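Local coordinates for protein LYND (Lyngbya aestuarii, PDB 4V1T) that probably catalyses the ATP-dependent cyclodehydration of cysteine residues in a cyanobactin precursor peptide to thiazolines, at residues 306-309 / 310-314; 50-53 / 54-58; 449-453 / 454-458. One frame throughout, in Å; residues are numbered along the deposited sequence.

How the contacts relate
The three contacts are all local turns or helix starts, and they sit far apart in a long molecule. Contact 2, at a helix start in the winged helix-turn-helix region, and contact 3, at a helix start in the YcaO region, lie on opposite sides of the chain's centre, about 89 Å apart between centres. Contact 1 supplies two of the four cysteines that bind zinc; its centre is about 34 Å from that of contact 3 and about 57 Å from that of contact 2. Even the nearest atoms of contacts 1 and 3 are about 25 Å apart. ADP is held by residues between positions 344 and 640, so neither contact 1 nor contact 2 contributes to its pocket.

Contact 1 (306-309 / 310-314); sequences IKRS and QCPTC. With ZN (zinc ion), chain K.
Arg308 and Cys311 close a type I beta turn, with Cys311 N donating to Arg308 O at 3.2 Å from above the carbonyl plane. The tight part is on the buried side. There the Gln310 amide lies obliquely over one face of the Arg308 guanidinium, the two planes 40° apart, brought back over it by a CG set between backbone N and carbonyl carbon (chi1 74°) and a second bend at chi2. Arg308 NH2 and Gln310 NE2 come within 3.4 Å, but both are donors and do not bond. Both side chains reach the Asp724 carboxylate, Arg308 NE by a salt bridge to OD2 and Gln310 NE2 by a hydrogen bond to OD1, which probably holds them together. Gln310 OE1 is buried without a partner. The other side is looser: Lys307 reaches round with a bent chain, and a water links its NZ (3.2 Å) to Arg308 O (2.6 Å), with a weak further bond to Cys314 O. Beyond the turn, Cys311 SG and Cys314 SG each bind zinc at 2.3 Å. Cys311 SG also accepts from Thr313 N at 3.4 Å and, almost straight at 175°, from Cys314 N at 3.5 Å, which probably tempers the thiolate charge. With Cys203 and Cys206 completing the four sulfurs, this Cys-Pro-Thr-Cys turn is a zinc knuckle, one half of a Cys4 zinc site, probably structural.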
loop_
_atom_site.group_PDB
_atom_site.type_symbol
_atom_site.label_atom_id
_atom_site.label_comp_id
_atom_site.label_asym_id
_atom_site.label_seq_id
_atom_site.Cartn_x
_atom_site.Cartn_y
_atom_site.Cartn_z
ATOM N N ILE B 306 10.328 -8.474 -15.450
ATOM C CA ILE B 306 11.495 -9.226 -15.029
ATOM C C ILE B 306 12.122 -9.897 -16.246
ATOM O O ILE B 306 11.438 -10.518 -17.040
ATOM C CB ILE B 306 11.139 -10.288 -13.962
ATOM C CG1 ILE B 306 10.874 -9.623 -12.609
ATOM C CG2 ILE B 306 12.287 -11.288 -13.775
ATOM C CD1 ILE B 306 9.525 -8.971 -12.491
ATOM N N LYS B 307 13.428 -9.755 -16.388
ATOM C CA LYS B 307 14.168 -10.484 -17.408
ATOM C C LYS B 307 14.278 -11.936 -16.963
ATOM O O LYS B 307 14.908 -12.235 -15.956
ATOM C CB LYS B 307 15.552 -9.867 -17.606
ATOM C CG LYS B 307 16.468 -10.648 -18.538
ATOM C CD LYS B 307 17.808 -9.948 -18.676
ATOM C CE LYS B 307 18.975 -10.925 -18.682
ATOM N NZ LYS B 307 19.360 -11.324 -20.056
ATOM N N ARG B 308 13.651 -12.831 -17.718
ATOM C CA ARG B 308 13.630 -14.247 -17.368
ATOM C C ARG B 308 14.931 -14.907 -17.784
ATOM O O ARG B 308 15.291 -14.909 -18.961
ATOM C CB ARG B 308 12.432 -14.950 -18.024
ATOM C CG ARG B 308 11.109 -14.231 -17.784
ATOM C CD ARG B 308 9.939 -14.964 -18.421
ATOM N NE ARG B 308 9.725 -16.278 -17.806
ATOM C CZ ARG B 308 9.713 -17.441 -18.454
ATOM N NH1 ARG B 308 9.895 -17.496 -19.766
ATOM N NH2 ARG B 308 9.502 -18.565 -17.779
ATOM N N SER B 309 15.639 -15.476 -16.819
ATOM C CA SER B 309 16.928 -16.130 -17.092
ATOM C C SER B 309 16.763 -17.339 -17.998
ATOM O O SER B 309 17.684 -17.688 -18.737
ATOM C CB SER B 309 17.601 -16.567 -15.791
ATOM O OG SER B 309 17.541 -15.537 -14.821
ATOM N N GLN B 310 15.590 -17.968 -17.935
ATOM C CA GLN B 310 15.305 -19.164 -18.704
ATOM C C GLN B 310 14.529 -18.857 -19.978
ATOM O O GLN B 310 13.908 -19.739 -20.558
ATOM C CB GLN B 310 14.541 -20.183 -17.843
ATOM C CG GLN B 310 13.079 -19.862 -17.555
ATOM C CD GLN B 310 12.889 -18.943 -16.370
ATOM O OE1 GLN B 310 13.596 -17.944 -16.213
ATOM N NE2 GLN B 310 11.919 -19.268 -15.524
ATOM N N CYS B 311 14.575 -17.608 -20.424
ATOM C CA CYS B 311 13.841 -17.222 -21.619
ATOM C C CYS B 311 14.348 -17.985 -22.838
ATOM O O CYS B 311 15.549 -17.970 -23.116
ATOM C CB CYS B 311 13.967 -15.724 -21.873
ATOM S SG CYS B 311 13.085 -15.177 -23.353
ATOM N N PRO B 312 13.440 -18.645 -23.580
ATOM C CA PRO B 312 13.859 -19.351 -24.806
ATOM C C PRO B 312 14.545 -18.460 -25.836
ATOM O O PRO B 312 15.271 -18.970 -26.666
ATOM C CB PRO B 312 12.537 -19.894 -25.385
ATOM C CG PRO B 312 11.442 -19.325 -24.545
ATOM C CD PRO B 312 12.042 -18.948 -23.231
ATOM N N THR B 313 14.324 -17.151 -25.776
ATOM C CA THR B 313 14.842 -16.239 -26.794
ATOM C C THR B 313 16.108 -15.503 -26.333
ATOM O O THR B 313 17.131 -15.570 -26.998
ATOM C CB THR B 313 13.770 -15.201 -27.179
ATOM O OG1 THR B 313 12.556 -15.876 -27.501
ATOM C CG2 THR B 313 14.202 -14.381 -28.362
ATOM N N CYS B 314 16.027 -14.809 -25.196
ATOM C CA CYS B 314 17.142 -13.982 -24.729
ATOM C C CYS B 314 17.923 -14.585 -23.557
ATOM O O CYS B 314 18.863 -13.980 -23.067
ATOM C CB CYS B 314 16.630 -12.592 -24.342
ATOM S SG CYS B 314 15.852 -12.509 -22.715
HETATM ZN ZN ZN K . 13.611 -12.956 -22.914
HETATM O O HOH W 1 17.271 -13.704 -20.114
#

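Contact 2 (50-53 / 54-58)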
loop_
_atom_site.group_PDB
_atom_site.type_symbol
_atom_site.label_atom_id
_atom_site.label_comp_id
_atom_site.label_asym_id
_atom_site.label_seq_id
_atom_site.Cartn_x
_atom_site.Cartn_y
_atom_site.Cartn_z
ATOM N N TYR B 50 24.404 36.570 -18.898
ATOM C CA TYR B 50 25.772 37.003 -18.582
ATOM C C TYR B 50 26.816 35.904 -18.720
ATOM O O TYR B 50 26.601 34.760 -18.315
ATOM C CB TYR B 50 25.834 37.543 -17.155
ATOM C CG TYR B 50 24.979 38.764 -16.901
ATOM C CD1 TYR B 50 23.638 38.640 -16.556
ATOM C CD2 TYR B 50 25.515 40.037 -16.993
ATOM C CE1 TYR B 50 22.859 39.753 -16.315
ATOM C CE2 TYR B 50 24.745 41.154 -16.757
ATOM C CZ TYR B 50 23.418 41.004 -16.418
ATOM O OH TYR B 50 22.647 42.113 -16.179
ATOM N N THR B 51 27.948 36.279 -19.307
ATOM C CA THR B 51 29.168 35.485 -19.282
ATOM C C THR B 51 29.935 35.874 -18.017
ATOM O O THR B 51 29.636 36.903 -17.404
ATOM C CB THR B 51 30.032 35.754 -20.533
ATOM O OG1 THR B 51 29.273 35.459 -21.711
ATOM C CG2 THR B 51 31.287 34.904 -20.555
ATOM N N LEU B 52 30.900 35.051 -17.614
ATOM C CA LEU B 52 31.780 35.382 -16.498
ATOM C C LEU B 52 32.396 36.762 -16.687
ATOM O O LEU B 52 32.357 37.595 -15.788
ATOM C CB LEU B 52 32.887 34.334 -16.357
ATOM C CG LEU B 52 33.913 34.585 -15.239
ATOM C CD1 LEU B 52 33.253 34.479 -13.873
ATOM C CD2 LEU B 52 35.076 33.613 -15.344
ATOM N N GLU B 53 32.955 36.994 -17.865
ATOM C CA GLU B 53 33.571 38.271 -18.191
ATOM C C GLU B 53 32.632 39.421 -17.843
ATOM O O GLU B 53 33.032 40.402 -17.221
ATOM C CB GLU B 53 33.945 38.311 -19.675
ATOM C CG GLU B 53 34.935 37.231 -20.089
ATOM C CD GLU B 53 35.143 37.178 -21.586
ATOM O OE1 GLU B 53 34.405 37.869 -22.316
ATOM O OE2 GLU B 53 36.045 36.438 -22.033
ATOM N N GLN B 54 31.368 39.273 -18.222
ATOM C CA GLN B 54 30.382 40.327 -18.029
ATOM C C GLN B 54 30.033 40.549 -16.559
ATOM O O GLN B 54 29.798 41.678 -16.141
ATOM C CB GLN B 54 29.119 40.005 -18.823
ATOM C CG GLN B 54 29.293 40.160 -20.324
ATOM C CD GLN B 54 28.285 39.346 -21.100
ATOM O OE1 GLN B 54 28.564 38.216 -21.488
ATOM N NE2 GLN B 54 27.099 39.904 -21.309
ATOM N N ILE B 55 29.993 39.470 -15.785
ATOM C CA ILE B 55 29.685 39.549 -14.360
ATOM C C ILE B 55 30.824 40.220 -13.597
ATOM O O ILE B 55 30.582 40.998 -12.674
ATOM C CB ILE B 55 29.434 38.155 -13.753
ATOM C CG1 ILE B 55 28.213 37.497 -14.413
ATOM C CG2 ILE B 55 29.209 38.250 -12.239
ATOM C CD1 ILE B 55 28.129 36.001 -14.203
ATOM N N VAL B 56 32.057 39.909 -13.984
ATOM C CA VAL B 56 33.235 40.456 -13.318
ATOM C C VAL B 56 33.300 41.980 -13.467
ATOM O O VAL B 56 33.722 42.682 -12.539
ATOM C CB VAL B 56 34.538 39.825 -13.869
ATOM C CG1 VAL B 56 35.773 40.510 -13.289
ATOM C CG2 VAL B 56 34.578 38.337 -13.551
ATOM N N GLU B 57 32.892 42.484 -14.631
ATOM C CA GLU B 57 32.876 43.924 -14.861
ATOM C C GLU B 57 31.590 44.533 -14.305
ATOM O O GLU B 57 31.593 45.647 -13.784
ATOM C CB GLU B 57 33.052 44.245 -16.352
ATOM C CG GLU B 57 31.775 44.552 -17.129
ATOM C CD GLU B 57 32.063 45.051 -18.535
ATOM O OE1 GLU B 57 33.256 45.154 -18.911
ATOM O OE2 GLU B 57 31.093 45.356 -19.265
ATOM N N LYS B 58 30.496 43.795 -14.409
ATOM C CA LYS B 58 29.223 44.237 -13.848
ATOM C C LYS B 58 29.354 44.451 -12.336
ATOM O O LYS B 58 28.657 45.285 -11.760
ATOM C CB LYS B 58 28.126 43.220 -14.169
ATOM C CG LYS B 58 26.749 43.552 -13.617
ATOM C CD LYS B 58 26.189 44.823 -14.223
ATOM C CE LYS B 58 24.714 44.974 -13.893
ATOM N NZ LYS B 58 24.176 46.272 -14.374
#
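Ile55 N donates to Thr51 O in its carbonyl plane at 3.1 Å and Val56 N to Leu52 O almost end-on at 2.9 Å, forming the first turn of helix 52-58. Thr51 holds the N-cap position. The Gln54 CG lies beside its own backbone N (chi1 -72°) with the chain extended beyond, which carries OE1 back to Thr51. Gln54 OE1 accepts from Thr51 OG1 at 2.9 Å, nearly along the C=O axis, and from Thr51 N at 3.0 Å, well above the amide plane. The second bond is one half of a capping box, but the Thr51 side chain makes no capping bond in return, so the box is incomplete. With an alanine in place of Gln54, Thr51 N and OG1 would probably lose their shared acceptor, and the threonine hydroxyl would be left freer to turn. In this winged helix-turn-helix region, 50-51 is a short, weakly bonded outer strand of a three-stranded antiparallel sheet. One helical turn apart, Leu52 CD1 and Val56 CG2 meet at 4.1 Å, and both residues reach helix 65-78. The Tyr50 ring meets Gln54 with an edge, CD2 4.0 Å from Gln54 CB. At the root of the side chain, Tyr50 CB packs on Ile55 CG1 at 3.6 Å.

Contact 3 (449-453 / 454-458)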
loop_
_atom_site.group_PDB
_atom_site.type_symbol
_atom_site.label_atom_id
_atom_site.label_comp_id
_atom_site.label_asym_id
_atom_site.label_seq_id
_atom_site.Cartn_x
_atom_site.Cartn_y
_atom_site.Cartn_z
ATOM N N LEU B 449 14.835 -46.968 -9.593
ATOM C CA LEU B 449 14.805 -45.537 -9.315
ATOM C C LEU B 449 13.435 -44.958 -9.669
ATOM O O LEU B 449 13.033 -43.917 -9.149
ATOM C CB LEU B 449 15.900 -44.821 -10.097
ATOM C CG LEU B 449 17.338 -45.217 -9.777
ATOM C CD1 LEU B 449 18.271 -44.512 -10.743
ATOM C CD2 LEU B 449 17.684 -44.872 -8.334
ATOM N N ALA B 450 12.734 -45.643 -10.564
ATOM C CA ALA B 450 11.407 -45.230 -10.994
ATOM C C ALA B 450 10.366 -45.530 -9.930
ATOM O O ALA B 450 10.450 -46.548 -9.246
ATOM C CB ALA B 450 11.036 -45.929 -12.289
ATOM N N ILE B 451 9.393 -44.630 -9.802
ATOM C CA ILE B 451 8.243 -44.817 -8.925
ATOM C C ILE B 451 6.968 -44.906 -9.761
ATOM O O ILE B 451 6.618 -43.973 -10.482
ATOM C CB ILE B 451 8.151 -43.681 -7.896
ATOM C CG1 ILE B 451 9.234 -43.885 -6.834
ATOM C CG2 ILE B 451 6.782 -43.658 -7.220
ATOM C CD1 ILE B 451 9.631 -42.638 -6.114
ATOM N N HIS B 452 6.297 -46.048 -9.680
ATOM C CA HIS B 452 5.076 -46.272 -10.437
ATOM C C HIS B 452 4.030 -45.246 -9.995
ATOM O O HIS B 452 3.853 -45.029 -8.799
ATOM C CB HIS B 452 4.562 -47.694 -10.215
ATOM C CG HIS B 452 3.610 -48.167 -11.265
ATOM N ND1 HIS B 452 2.312 -47.715 -11.358
ATOM C CD2 HIS B 452 3.765 -49.062 -12.267
ATOM C CE1 HIS B 452 1.708 -48.310 -12.368
ATOM N NE2 HIS B 452 2.569 -49.135 -12.936
ATOM N N PRO B 453 3.345 -44.597 -10.958
ATOM C CA PRO B 453 2.369 -43.566 -10.592
ATOM C C PRO B 453 1.283 -44.060 -9.633
ATOM O O PRO B 453 0.765 -43.275 -8.849
ATOM C CB PRO B 453 1.768 -43.152 -11.943
ATOM C CG PRO B 453 2.111 -44.247 -12.890
ATOM C CD PRO B 453 3.422 -44.779 -12.417
ATOM N N GLU B 454 0.959 -45.347 -9.680
ATOM C CA GLU B 454 -0.090 -45.905 -8.829
ATOM C C GLU B 454 0.293 -45.931 -7.357
ATOM O O GLU B 454 -0.572 -45.992 -6.488
ATOM C CB GLU B 454 -0.456 -47.319 -9.292
ATOM C CG GLU B 454 -1.132 -47.348 -10.652
ATOM C CD GLU B 454 -1.629 -48.735 -11.036
ATOM O OE1 GLU B 454 -1.979 -49.533 -10.141
ATOM O OE2 GLU B 454 -1.676 -49.027 -12.240
ATOM N N GLN B 455 1.589 -45.873 -7.073
ATOM C CA GLN B 455 2.060 -45.767 -5.695
ATOM C C GLN B 455 1.681 -44.416 -5.069
ATOM O O GLN B 455 1.602 -44.273 -3.846
ATOM C CB GLN B 455 3.573 -45.943 -5.642
ATOM C CG GLN B 455 4.039 -47.357 -5.905
ATOM C CD GLN B 455 5.537 -47.482 -5.775
ATOM O OE1 GLN B 455 6.098 -47.243 -4.701
ATOM N NE2 GLN B 455 6.204 -47.841 -6.872
ATOM N N CYS B 456 1.446 -43.421 -5.913
ATOM C CA CYS B 456 1.074 -42.101 -5.429
ATOM C C CYS B 456 -0.431 -41.911 -5.468
ATOM O O CYS B 456 -1.006 -41.387 -4.525
ATOM C CB CYS B 456 1.766 -41.032 -6.261
ATOM S SG CYS B 456 3.563 -41.149 -6.177
ATOM N N LEU B 457 -1.060 -42.356 -6.556
ATOM C CA LEU B 457 -2.486 -42.132 -6.762
ATOM C C LEU B 457 -3.328 -42.957 -5.806
ATOM O O LEU B 457 -4.205 -42.433 -5.136
ATOM C CB LEU B 457 -2.874 -42.445 -8.208
ATOM C CG LEU B 457 -2.172 -41.617 -9.292
ATOM C CD1 LEU B 457 -2.519 -42.145 -10.674
ATOM C CD2 LEU B 457 -2.506 -40.132 -9.176
ATOM N N CYS B 458 -3.050 -44.250 -5.745
ATOM C CA CYS B 458 -3.751 -45.159 -4.846
ATOM C C CYS B 458 -5.247 -45.281 -5.184
ATOM O O CYS B 458 -6.095 -45.290 -4.295
ATOM C CB CYS B 458 -3.576 -44.717 -3.379
ATOM S SG CYS B 458 -1.866 -44.593 -2.800
#
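His452 and Glu454 run side by side, pointing the same way, with the imidazole and carboxylate planes almost perpendicular at 89°. The ring edge does the work: ND1 accepts from Glu454 N at 3.2 Å, with the donor nearly in the ring plane. The histidine CG stands opposite the backbone N (chi1 -161°), which swings the ring forward along the chain to that amide, and the Glu454 methylene then packs beside it, CG 3.5 Å from His452 CE1. This is a capping bond at the start of helix 454-457, within the YcaO cyclodehydratase region, and Phe485 meets the imidazole edge-to-face. Backbone bonds continue the helix start: Gln455 N reaches His452 O at 3.0 Å, while Pro453 O accepts twice, from Cys456 N at 3.0 Å above its carbonyl plane and from Leu457 N at 3.1 Å within it. The Glu454 carboxylate stays beside the ring, OE2 3.5 Å from His452 CE1, while OE1 makes a long, weak ion pair with Arg484. Ile451 CG2 touches Cys456 SG at 4.2 Å. These two side chains lie against strand 503-508, Ile451 on Lys505 and Cys456 on Leu507, while Pro453 and Leu457 both rest on Leu511 of helix 509-512.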